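Local structure of TatD-related deoxyribonuclease (Thermotoga maritima, 1J6O) at residues A[74-79]-A[105-110]. The protein is probably a metal-dependent nuclease that hydrolyses ester bonds in DNA. Residues are numbered along the deposited sequence; the frame is centred on the assembly and turned at random.
Sequences HPHDAK and GLDFFR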
loop_
_atom_site.group_PDB
_atom_site.type_symbol
_atom_site.label_atom_id
_atom_site.label_comp_id
_atom_site.label_asym_id
_atom_site.label_seq_id
_atom_site.Cartn_x
_atom_site.Cartn_y
_atom_site.Cartn_z
ATOM N N HIS A 74 -4.757 0.492 11.441
ATOM C CA HIS A 74 -5.846 0.458 10.464
ATOM C C HIS A 74 -7.104 1.099 11.071
ATOM O O HIS A 74 -7.317 1.047 12.273
ATOM C CB HIS A 74 -6.065 -1.028 10.111
ATOM C CG HIS A 74 -7.028 -1.290 8.987
ATOM N ND1 HIS A 74 -8.394 -1.128 9.115
ATOM C CD2 HIS A 74 -6.823 -1.784 7.738
ATOM C CE1 HIS A 74 -8.986 -1.508 7.994
ATOM N NE2 HIS A 74 -8.056 -1.912 7.143
ATOM N N PRO A 75 -7.954 1.707 10.238
ATOM C CA PRO A 75 -9.149 2.319 10.839
ATOM C C PRO A 75 -10.029 1.340 11.631
ATOM O O PRO A 75 -10.676 1.734 12.610
ATOM C CB PRO A 75 -9.872 2.962 9.633
ATOM C CG PRO A 75 -9.338 2.220 8.433
ATOM C CD PRO A 75 -7.867 1.989 8.794
ATOM N N HIS A 76 -10.049 0.067 11.236
ATOM C CA HIS A 76 -10.873 -0.884 11.967
ATOM C C HIS A 76 -10.407 -0.945 13.415
ATOM O O HIS A 76 -11.218 -1.046 14.329
ATOM C CB HIS A 76 -10.803 -2.291 11.342
ATOM C CG HIS A 76 -11.464 -2.403 10.001
ATOM N ND1 HIS A 76 -12.201 -1.516 9.292
ATOM C CD2 HIS A 76 -11.398 -3.548 9.230
ATOM C CE1 HIS A 76 -12.559 -2.131 8.117
ATOM N NE2 HIS A 76 -12.059 -3.356 8.104
ATOM N N ASP A 77 -9.098 -0.839 13.616
ATOM C CA ASP A 77 -8.520 -0.894 14.944
ATOM C C ASP A 77 -8.437 0.465 15.660
ATOM O O ASP A 77 -7.832 0.552 16.729
ATOM C CB ASP A 77 -7.085 -1.494 14.863
ATOM C CG ASP A 77 -6.978 -2.806 14.010
ATOM O OD1 ASP A 77 -7.189 -2.787 12.763
ATOM O OD2 ASP A 77 -6.625 -3.869 14.580
ATOM N N ALA A 78 -9.044 1.519 15.109
ATOM C CA ALA A 78 -8.976 2.852 15.736
ATOM C C ALA A 78 -9.506 3.019 17.165
ATOM O O ALA A 78 -8.954 3.794 17.947
ATOM C CB ALA A 78 -9.644 3.912 14.810
ATOM N N LYS A 79 -10.585 2.323 17.493
ATOM C CA LYS A 79 -11.163 2.420 18.826
ATOM C C LYS A 79 -10.329 1.666 19.841
ATOM O O LYS A 79 -10.583 1.784 21.030
ATOM C CB LYS A 79 -12.605 1.877 18.844
ATOM C CG LYS A 79 -12.732 0.376 18.577
ATOM C CD LYS A 79 -14.217 -0.018 18.469
ATOM C CE LYS A 79 -14.407 -1.383 17.810
ATOM N NZ LYS A 79 -13.693 -2.473 18.531
ATOM N N GLY A 105 -6.123 5.301 7.680
ATOM C CA GLY A 105 -7.096 5.886 6.781
ATOM C C GLY A 105 -8.489 5.825 7.354
ATOM O O GLY A 105 -8.663 5.889 8.577
ATOM N N LEU A 106 -9.467 5.675 6.466
ATOM C CA LEU A 106 -10.871 5.612 6.845
ATOM C C LEU A 106 -11.604 4.520 6.090
ATOM O O LEU A 106 -11.376 4.318 4.891
ATOM C CB LEU A 106 -11.566 6.933 6.477
ATOM C CG LEU A 106 -11.005 8.252 6.969
ATOM C CD1 LEU A 106 -11.827 9.409 6.370
ATOM C CD2 LEU A 106 -11.054 8.261 8.500
ATOM N N ASP A 107 -12.486 3.818 6.791
ATOM C CA ASP A 107 -13.280 2.759 6.178
ATOM C C ASP A 107 -14.709 2.996 6.680
ATOM O O ASP A 107 -15.046 2.629 7.805
ATOM C CB ASP A 107 -12.818 1.353 6.578
ATOM C CG ASP A 107 -13.697 0.262 5.956
ATOM O OD1 ASP A 107 -14.841 0.565 5.571
ATOM O OD2 ASP A 107 -13.264 -0.901 5.837
ATOM N N PHE A 108 -15.525 3.650 5.859
ATOM C CA PHE A 108 -16.911 3.927 6.244
ATOM C C PHE A 108 -17.846 2.878 5.661
ATOM O O PHE A 108 -19.073 3.046 5.637
ATOM C CB PHE A 108 -17.325 5.333 5.799
ATOM C CG PHE A 108 -16.621 6.428 6.545
ATOM C CD1 PHE A 108 -15.807 6.129 7.634
ATOM C CD2 PHE A 108 -16.778 7.757 6.178
ATOM C CE1 PHE A 108 -15.161 7.133 8.340
ATOM C CE2 PHE A 108 -16.129 8.783 6.890
ATOM C CZ PHE A 108 -15.324 8.471 7.961
ATOM N N PHE A 109 -17.258 1.798 5.161
ATOM C CA PHE A 109 -18.065 0.740 4.598
ATOM C C PHE A 109 -18.334 -0.245 5.729
ATOM O O PHE A 109 -19.488 -0.553 5.994
ATOM C CB PHE A 109 -17.352 0.022 3.443
ATOM C CG PHE A 109 -18.109 -1.165 2.924
ATOM C CD1 PHE A 109 -19.284 -0.995 2.193
ATOM C CD2 PHE A 109 -17.685 -2.454 3.217
ATOM C CE1 PHE A 109 -20.030 -2.102 1.764
ATOM C CE2 PHE A 109 -18.417 -3.562 2.799
ATOM C CZ PHE A 109 -19.590 -3.389 2.072
ATOM N N ARG A 110 -17.275 -0.718 6.398
ATOM C CA ARG A 110 -17.398 -1.677 7.512
ATOM C C ARG A 110 -17.728 -1.007 8.838
ATOM O O ARG A 110 -18.465 -1.566 9.668
ATOM C CB ARG A 110 -16.102 -2.488 7.715
ATOM C CG ARG A 110 -15.823 -3.626 6.728
ATOM C CD ARG A 110 -16.859 -4.772 6.739
ATOM N NE ARG A 110 -16.922 -5.578 7.961
ATOM C CZ ARG A 110 -15.908 -6.256 8.485
ATOM N NH1 ARG A 110 -14.716 -6.242 7.912
ATOM N NH2 ARG A 110 -16.094 -6.975 9.577
HETATM O O HOH W 1 -13.982 0.609 10.376
#
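Asp107 OD1 is gripped by two backbone amides of its own turn, Phe109 N at 2.7 Å from OD1 and Arg110 N at 2.9 Å from the same oxygen, while its CB and CG lie near CE1 of His76. The Phe109 amide meets OD1 nearly along the C-O axis, completing an Asx turn; the Arg110 amide, three residues on, comes from 42° above the carboxylate plane. CG of Asp107 is anti to the backbone N (chi1 178°), which carries it to the His76 side. The His76 ring crosses the carboxylate obliquely, the two planes 40° apart, and packs its CE1 3.6 Å from Arg110 CB. The guanidinium stands nearly upright to this ring. A water 3.0 Å from His76 ND1 reaches weakly to Asp107 O and links the loop to the strand end. On one face of the His76 ring sits His74 CE1, above the centre; His74 ND1 in turn accepts His76 N in its ring plane at 2.9 Å, which helps fix the turn of the His74 ring. Pro75 fills the inner part of the contact, its CB 3.3 Å from Gly105 O and its CG 4.0 Å from Asp107 CB. An alanine in place of Asp107 would probably leave the amides of Phe109 and Arg110 without their shared acceptor and the turn freer to shift. The contact joins the loop after strand 67-71 to the end of the neighbouring parallel strand 98-107 of the TIM barrel and the turn that follows, and Pro75 also touches His139, a predicted metal ligand. Each segment is thus held in shape largely by its own polar bonds, and the two meet mainly by van der Waals packing and a weak water link, beside the predicted metal site.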